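Local coordinates for putative uncharacterized protein (Ustilago maydis, PDB 4GNX), which serves as the small subunit of replication protein A, the heterotrimer that binds single-stranded DNA, where it probably supports assembly of the subunits, at the interface of chains A and B. Residues are numbered along the deposited sequence; one frame, centred on the assembly and turned at random. Chains: chain A, Putative uncharacterized protein; chain B, Putative uncharacterized protein.

Contact 1: the interface of chains A and B. Residues chain A 95, 99, 102; chain B 118, 121, 125.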
loop_
_atom_site.group_PDB
_atom_site.type_symbol
_atom_site.label_atom_id
_atom_site.label_comp_id
_atom_site.label_asym_id
_atom_site.label_seq_id
_atom_site.Cartn_x
_atom_site.Cartn_y
_atom_site.Cartn_z
ATOM N N LEU A 95 13.673 -1.264 -5.492
ATOM C CA LEU A 95 12.363 -1.692 -5.938
ATOM C C LEU A 95 12.548 -2.786 -6.961
ATOM O O LEU A 95 11.885 -3.825 -6.889
ATOM C CB LEU A 95 11.565 -0.539 -6.549
ATOM C CG LEU A 95 10.171 -0.891 -7.103
ATOM C CD1 LEU A 95 9.487 -1.989 -6.301
ATOM C CD2 LEU A 95 9.310 0.365 -7.129
ATOM N N VAL A 99 11.118 -6.789 -7.257
ATOM C CA VAL A 99 10.237 -7.220 -8.298
ATOM C C VAL A 99 10.844 -8.427 -8.992
ATOM O O VAL A 99 10.135 -9.370 -9.328
ATOM C CB VAL A 99 9.997 -6.071 -9.257
ATOM C CG1 VAL A 99 9.225 -6.529 -10.497
ATOM C CG2 VAL A 99 9.256 -4.988 -8.498
ATOM N N ILE A 102 10.295 -11.375 -6.644
ATOM C CA ILE A 102 8.862 -11.698 -6.508
ATOM C C ILE A 102 8.328 -12.320 -7.788
ATOM O O ILE A 102 7.552 -13.285 -7.747
ATOM C CB ILE A 102 8.014 -10.464 -6.147
ATOM C CG1 ILE A 102 8.262 -10.054 -4.702
ATOM C CG2 ILE A 102 6.544 -10.782 -6.238
ATOM C CD1 ILE A 102 7.811 -8.649 -4.343
ATOM N N ASN B 118 9.601 3.191 -12.850
ATOM C CA ASN B 118 9.055 2.669 -11.617
ATOM C C ASN B 118 7.602 2.254 -11.745
ATOM O O ASN B 118 7.163 1.357 -11.032
ATOM C CB ASN B 118 9.175 3.683 -10.495
ATOM C CG ASN B 118 10.601 3.943 -10.092
ATOM O OD1 ASN B 118 11.300 3.036 -9.646
ATOM N ND2 ASN B 118 11.036 5.190 -10.217
ATOM N N MET B 121 7.445 -1.283 -12.761
ATOM C CA MET B 121 7.708 -2.129 -11.619
ATOM C C MET B 121 6.501 -2.193 -10.713
ATOM O O MET B 121 6.086 -3.267 -10.310
ATOM C CB MET B 121 8.953 -1.652 -10.882
ATOM C CG MET B 121 10.182 -1.652 -11.778
ATOM S SD MET B 121 10.647 -3.337 -12.234
ATOM C CE MET B 121 10.012 -3.575 -13.892
ATOM N N LEU B 125 3.767 -5.659 -9.341
ATOM C CA LEU B 125 3.425 -5.900 -7.947
ATOM C C LEU B 125 1.937 -5.781 -7.733
ATOM O O LEU B 125 1.357 -6.457 -6.885
ATOM C CB LEU B 125 4.184 -4.951 -7.028
ATOM C CG LEU B 125 5.713 -5.097 -7.066
ATOM C CD1 LEU B 125 6.392 -4.077 -6.170
ATOM C CD2 LEU B 125 6.156 -6.502 -6.679
#

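Contact 2: the interface of chains A and B. Residues chain A 22, 64, 78-79; chain B 46, 88.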
loop_
_atom_site.group_PDB
_atom_site.type_symbol
_atom_site.label_atom_id
_atom_site.label_comp_id
_atom_site.label_asym_id
_atom_site.label_seq_id
_atom_site.Cartn_x
_atom_site.Cartn_y
_atom_site.Cartn_z
ATOM N N ARG A 22 15.602 -10.203 -20.019
ATOM C CA ARG A 22 15.372 -8.784 -19.897
ATOM C C ARG A 22 16.064 -8.345 -18.631
ATOM O O ARG A 22 15.936 -9.000 -17.606
ATOM C CB ARG A 22 13.885 -8.538 -19.803
ATOM C CG ARG A 22 13.498 -7.080 -19.851
ATOM C CD ARG A 22 12.062 -6.936 -20.359
ATOM N NE ARG A 22 12.002 -7.100 -21.810
ATOM C CZ ARG A 22 10.880 -7.251 -22.498
ATOM N NH1 ARG A 22 9.724 -7.257 -21.865
ATOM N NH2 ARG A 22 10.914 -7.406 -23.819
ATOM N N THR A 64 16.674 -5.978 -23.697
ATOM C CA THR A 64 16.243 -7.317 -24.030
ATOM C C THR A 64 17.395 -7.910 -24.809
ATOM O O THR A 64 17.824 -7.356 -25.830
ATOM C CB THR A 64 14.916 -7.370 -24.826
ATOM O OG1 THR A 64 13.864 -6.744 -24.080
ATOM C CG2 THR A 64 14.497 -8.787 -25.057
ATOM N N GLN A 78 17.100 -5.518 -28.235
ATOM C CA GLN A 78 16.452 -4.204 -28.127
ATOM C C GLN A 78 16.850 -3.483 -26.867
ATOM O O GLN A 78 17.387 -4.072 -25.951
ATOM C CB GLN A 78 14.927 -4.303 -28.197
ATOM C CG GLN A 78 14.369 -4.233 -29.614
ATOM C CD GLN A 78 14.509 -2.857 -30.305
ATOM O OE1 GLN A 78 13.625 -2.443 -31.082
ATOM N NE2 GLN A 78 15.629 -2.152 -30.049
ATOM N N ILE A 79 16.601 -2.187 -26.820
ATOM C CA ILE A 79 17.012 -1.404 -25.663
ATOM C C ILE A 79 16.018 -0.254 -25.368
ATOM O O ILE A 79 15.594 0.463 -26.283
ATOM C CB ILE A 79 18.471 -0.870 -25.814
ATOM C CG1 ILE A 79 19.510 -1.998 -26.063
ATOM C CG2 ILE A 79 18.860 -0.071 -24.586
ATOM C CD1 ILE A 79 19.931 -2.235 -27.518
ATOM N N ARG B 46 5.355 -2.971 -29.886
ATOM C CA ARG B 46 6.306 -3.603 -30.775
ATOM C C ARG B 46 5.963 -3.427 -32.247
ATOM O O ARG B 46 6.855 -3.456 -33.097
ATOM C CB ARG B 46 6.407 -5.081 -30.456
ATOM C CG ARG B 46 7.135 -5.354 -29.169
ATOM C CD ARG B 46 8.585 -4.895 -29.174
ATOM N NE ARG B 46 9.223 -5.276 -27.918
ATOM C CZ ARG B 46 10.328 -4.731 -27.428
ATOM N NH1 ARG B 46 10.958 -3.755 -28.088
ATOM N NH2 ARG B 46 10.802 -5.171 -26.268
ATOM N N ASN B 88 8.696 0.269 -29.292
ATOM C CA ASN B 88 9.748 0.148 -28.305
ATOM C C ASN B 88 9.601 1.154 -27.138
ATOM O O ASN B 88 10.587 1.661 -26.591
ATOM C CB ASN B 88 11.108 0.232 -28.995
ATOM C CG ASN B 88 12.239 -0.258 -28.120
ATOM O OD1 ASN B 88 12.107 -1.254 -27.377
ATOM N ND2 ASN B 88 13.373 0.440 -28.202
#

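Contact 3: the interface of chains A and B. Residues chain A 90-92, 95-96; chain B 117-118, 121.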
loop_
_atom_site.group_PDB
_atom_site.type_symbol
_atom_site.label_atom_id
_atom_site.label_comp_id
_atom_site.label_asym_id
_atom_site.label_seq_id
_atom_site.Cartn_x
_atom_site.Cartn_y
_atom_site.Cartn_z
ATOM N N ASP A 90 15.585 8.481 -12.507
ATOM C CA ASP A 90 15.290 8.181 -11.106
ATOM C C ASP A 90 14.617 6.830 -10.949
ATOM O O ASP A 90 13.634 6.721 -10.212
ATOM C CB ASP A 90 14.408 9.265 -10.460
ATOM C CG ASP A 90 15.152 10.595 -10.222
ATOM O OD1 ASP A 90 14.686 11.647 -10.732
ATOM O OD2 ASP A 90 16.203 10.609 -9.529
ATOM N N VAL A 91 15.141 5.817 -11.645
ATOM C CA VAL A 91 14.788 4.399 -11.434
ATOM C C VAL A 91 15.194 3.959 -10.030
ATOM O O VAL A 91 16.287 4.289 -9.596
ATOM C CB VAL A 91 15.546 3.500 -12.438
ATOM C CG1 VAL A 91 15.546 2.057 -11.990
ATOM C CG2 VAL A 91 14.964 3.600 -13.838
ATOM N N ASP A 92 14.330 3.242 -9.317
ATOM C CA ASP A 92 14.639 2.761 -7.969
ATOM C C ASP A 92 15.080 1.315 -8.005
ATOM O O ASP A 92 14.247 0.407 -8.031
ATOM C CB ASP A 92 13.423 2.870 -7.047
ATOM C CG ASP A 92 13.712 2.360 -5.620
ATOM O OD1 ASP A 92 14.721 1.624 -5.451
ATOM O OD2 ASP A 92 12.940 2.695 -4.672
ATOM N N LEU A 95 13.673 -1.264 -5.492
ATOM C CA LEU A 95 12.363 -1.692 -5.938
ATOM C C LEU A 95 12.548 -2.786 -6.961
ATOM O O LEU A 95 11.885 -3.825 -6.889
ATOM C CB LEU A 95 11.565 -0.539 -6.549
ATOM C CG LEU A 95 10.171 -0.891 -7.103
ATOM C CD1 LEU A 95 9.487 -1.989 -6.301
ATOM C CD2 LEU A 95 9.310 0.365 -7.129
ATOM N N VAL A 96 13.463 -2.559 -7.896
ATOM C CA VAL A 96 13.657 -3.492 -8.983
ATOM C C VAL A 96 14.087 -4.869 -8.469
ATOM O O VAL A 96 13.608 -5.899 -8.980
ATOM C CB VAL A 96 14.661 -2.962 -10.029
ATOM C CG1 VAL A 96 14.974 -4.048 -11.054
ATOM C CG2 VAL A 96 14.094 -1.727 -10.717
ATOM N N TYR B 117 9.885 4.595 -15.247
ATOM C CA TYR B 117 10.064 3.149 -15.239
ATOM C C TYR B 117 9.531 2.493 -13.975
ATOM O O TYR B 117 9.062 1.360 -14.022
ATOM C CB TYR B 117 11.537 2.784 -15.421
ATOM C CG TYR B 117 11.721 1.329 -15.635
ATOM C CD1 TYR B 117 11.396 0.753 -16.857
ATOM C CD2 TYR B 117 12.169 0.513 -14.610
ATOM C CE1 TYR B 117 11.531 -0.603 -17.067
ATOM C CE2 TYR B 117 12.312 -0.843 -14.801
ATOM C CZ TYR B 117 11.994 -1.402 -16.040
ATOM O OH TYR B 117 12.120 -2.763 -16.275
ATOM N N ASN B 118 9.601 3.191 -12.850
ATOM C CA ASN B 118 9.055 2.669 -11.617
ATOM C C ASN B 118 7.602 2.254 -11.745
ATOM O O ASN B 118 7.163 1.357 -11.032
ATOM C CB ASN B 118 9.175 3.683 -10.495
ATOM C CG ASN B 118 10.601 3.943 -10.092
ATOM O OD1 ASN B 118 11.300 3.036 -9.646
ATOM N ND2 ASN B 118 11.036 5.190 -10.217
ATOM N N MET B 121 7.445 -1.283 -12.761
ATOM C CA MET B 121 7.708 -2.129 -11.619
ATOM C C MET B 121 6.501 -2.193 -10.713
ATOM O O MET B 121 6.086 -3.267 -10.310
ATOM C CB MET B 121 8.953 -1.652 -10.882
ATOM C CG MET B 121 10.182 -1.652 -11.778
ATOM S SD MET B 121 10.647 -3.337 -12.234
ATOM C CE MET B 121 10.012 -3.575 -13.892
#

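Contact 1: the interface of chains A and B
Helix 93-104 of chain A lies against helix 117-135 of chain B in roughly parallel fashion, with A:Leu95, A:Val99 and A:Ile102 facing B:Met121 and B:Leu125. B:Leu125 reaches over all three chain A residues. Its chi1 (-62°) puts CG beside the backbone N, and chi2 near 180° spreads CD1 toward A:Leu95 and CD2 toward A:Ile102. CD1 slides past A:Leu95, whose side chain points the opposite way, and touches A:Leu95 CD1 at 3.7 Å. CD2 instead meets the tip of A:Ile102, 3.6 Å from its CD1, the two side chains crossing at about a right angle. A:Val99 fills the middle: its CG2 branch rests 3.8 Å from B:Leu125 CG and also approaches B:Met121 CB, while CG1, anti to the backbone N (chi1 172°), is 3.9 Å from the sulfur SD of B:Met121. B:Met121, bent at chi2 and chi3, brings SD to A:Val99; its CB lies 4.0 Å from A:Leu95 CG. At the N-terminal end of the seam, A:Leu95 CD2 comes only loosely near the amide oxygen OD1 of B:Asn118. No polar bond crosses here, and the spacing is that of ordinary apolar packing. The seam joins the long helices near the C-terminal ends of the two chains, in keeping with the helical bundle through which replication protein A subunits associate.

Contact 2: the interface of chains A and B
B:Arg46, near the end of strand 38-50, meets A:Gln78 and A:Arg22 where strands of the chain A OB fold face that strand and a loop of the chain B OB fold. From CB its chain turns at chi2 (-63°), then runs extended through CD to NE and carries the guanidinium to chain A. There NH1 lies alongside the aliphatic part of A:Gln78, 3.8 Å from CG, the two side chains running in opposite directions; A:Gln78 is poorly ordered. NH1 also donates a 2.8 Å hydrogen bond to OD1 of B:Asn88, arriving above the carbonyl plane, with a bent angle of 125° at the hydrogen. A:Arg22 runs past in the opposite direction, its NH2 at the edge of the B:Arg46 guanidinium, in plane, 3.3 Å from NH2. Two guanidinium groups so near would be expected to repel unless other charges compensate. A:Arg22 is gripped side-on, NE and NH2 both donating to A:Thr64 OG1, each at 3.0 Å and close to the guanidinium plane. The amide of B:Asn88, in turn held by B:Arg46 through OD1, gives its ND2 to the backbone O of A:Ile79 at 2.9 Å, meeting that carbonyl from above its plane. The side-chain amide of A:Gln78 stacks on the amide of B:Asn88, the planes 12° apart.

Contact 3: the interface of chains A and B
The capped start of helix 93-104 in chain A, with the loop leading into it, receives the side chain of B:Asn118 from the first turn of helix 117-135. The amide of B:Asn118 reads the backbone on either side of A:Val91. Its ND2 donates to the carbonyl O of A:Asp90 at 3.0 Å, an acceptor lying near the amide plane, although A:Asp90 is poorly ordered. Its OD1 accepts the backbone N-H of A:Asp92 at 3.1 Å, in the carbonyl plane and on a lone pair. Both ends of the amide are therefore used, which fixes its rotation; with CG beside the backbone N (chi1 -67°), the group is directed onto the loop. A:Asp92 acts as the helix cap, its carboxylate OD1 taking the N-H of A:Leu95 along a nearly straight path (171° at the hydrogen) from above the carboxylate plane. Hence the residue whose N-H is bound by B:Asn118 also holds the first turn of the chain A helix. Apolar contacts flank this polar pair: A:Val91 CG2 lies 3.9 Å from B:Tyr117 CB, and on the helix A:Val96 offers CG2 to the bent B:Met121, 4.1 Å from both its CG and its SD.

Contacts 1 and 3 form one continuous seam: their C-alpha centres are about 7 Å apart and they share A:Leu95, B:Asn118 and B:Met121. The polar bonds of contact 3 probably help to set the starts of helices 93-104 and 117-135 in register, and contact 1 continues along both helices as apolar packing. Contact 2 shares no residue with either; its C-alpha centre is about 18 Å from that of contact 1 and 17 Å from that of contact 3, between chain A strands and a chain B strand and loop. Joining the subunits at both places would be expected to restrict how the two OB folds swing against each other.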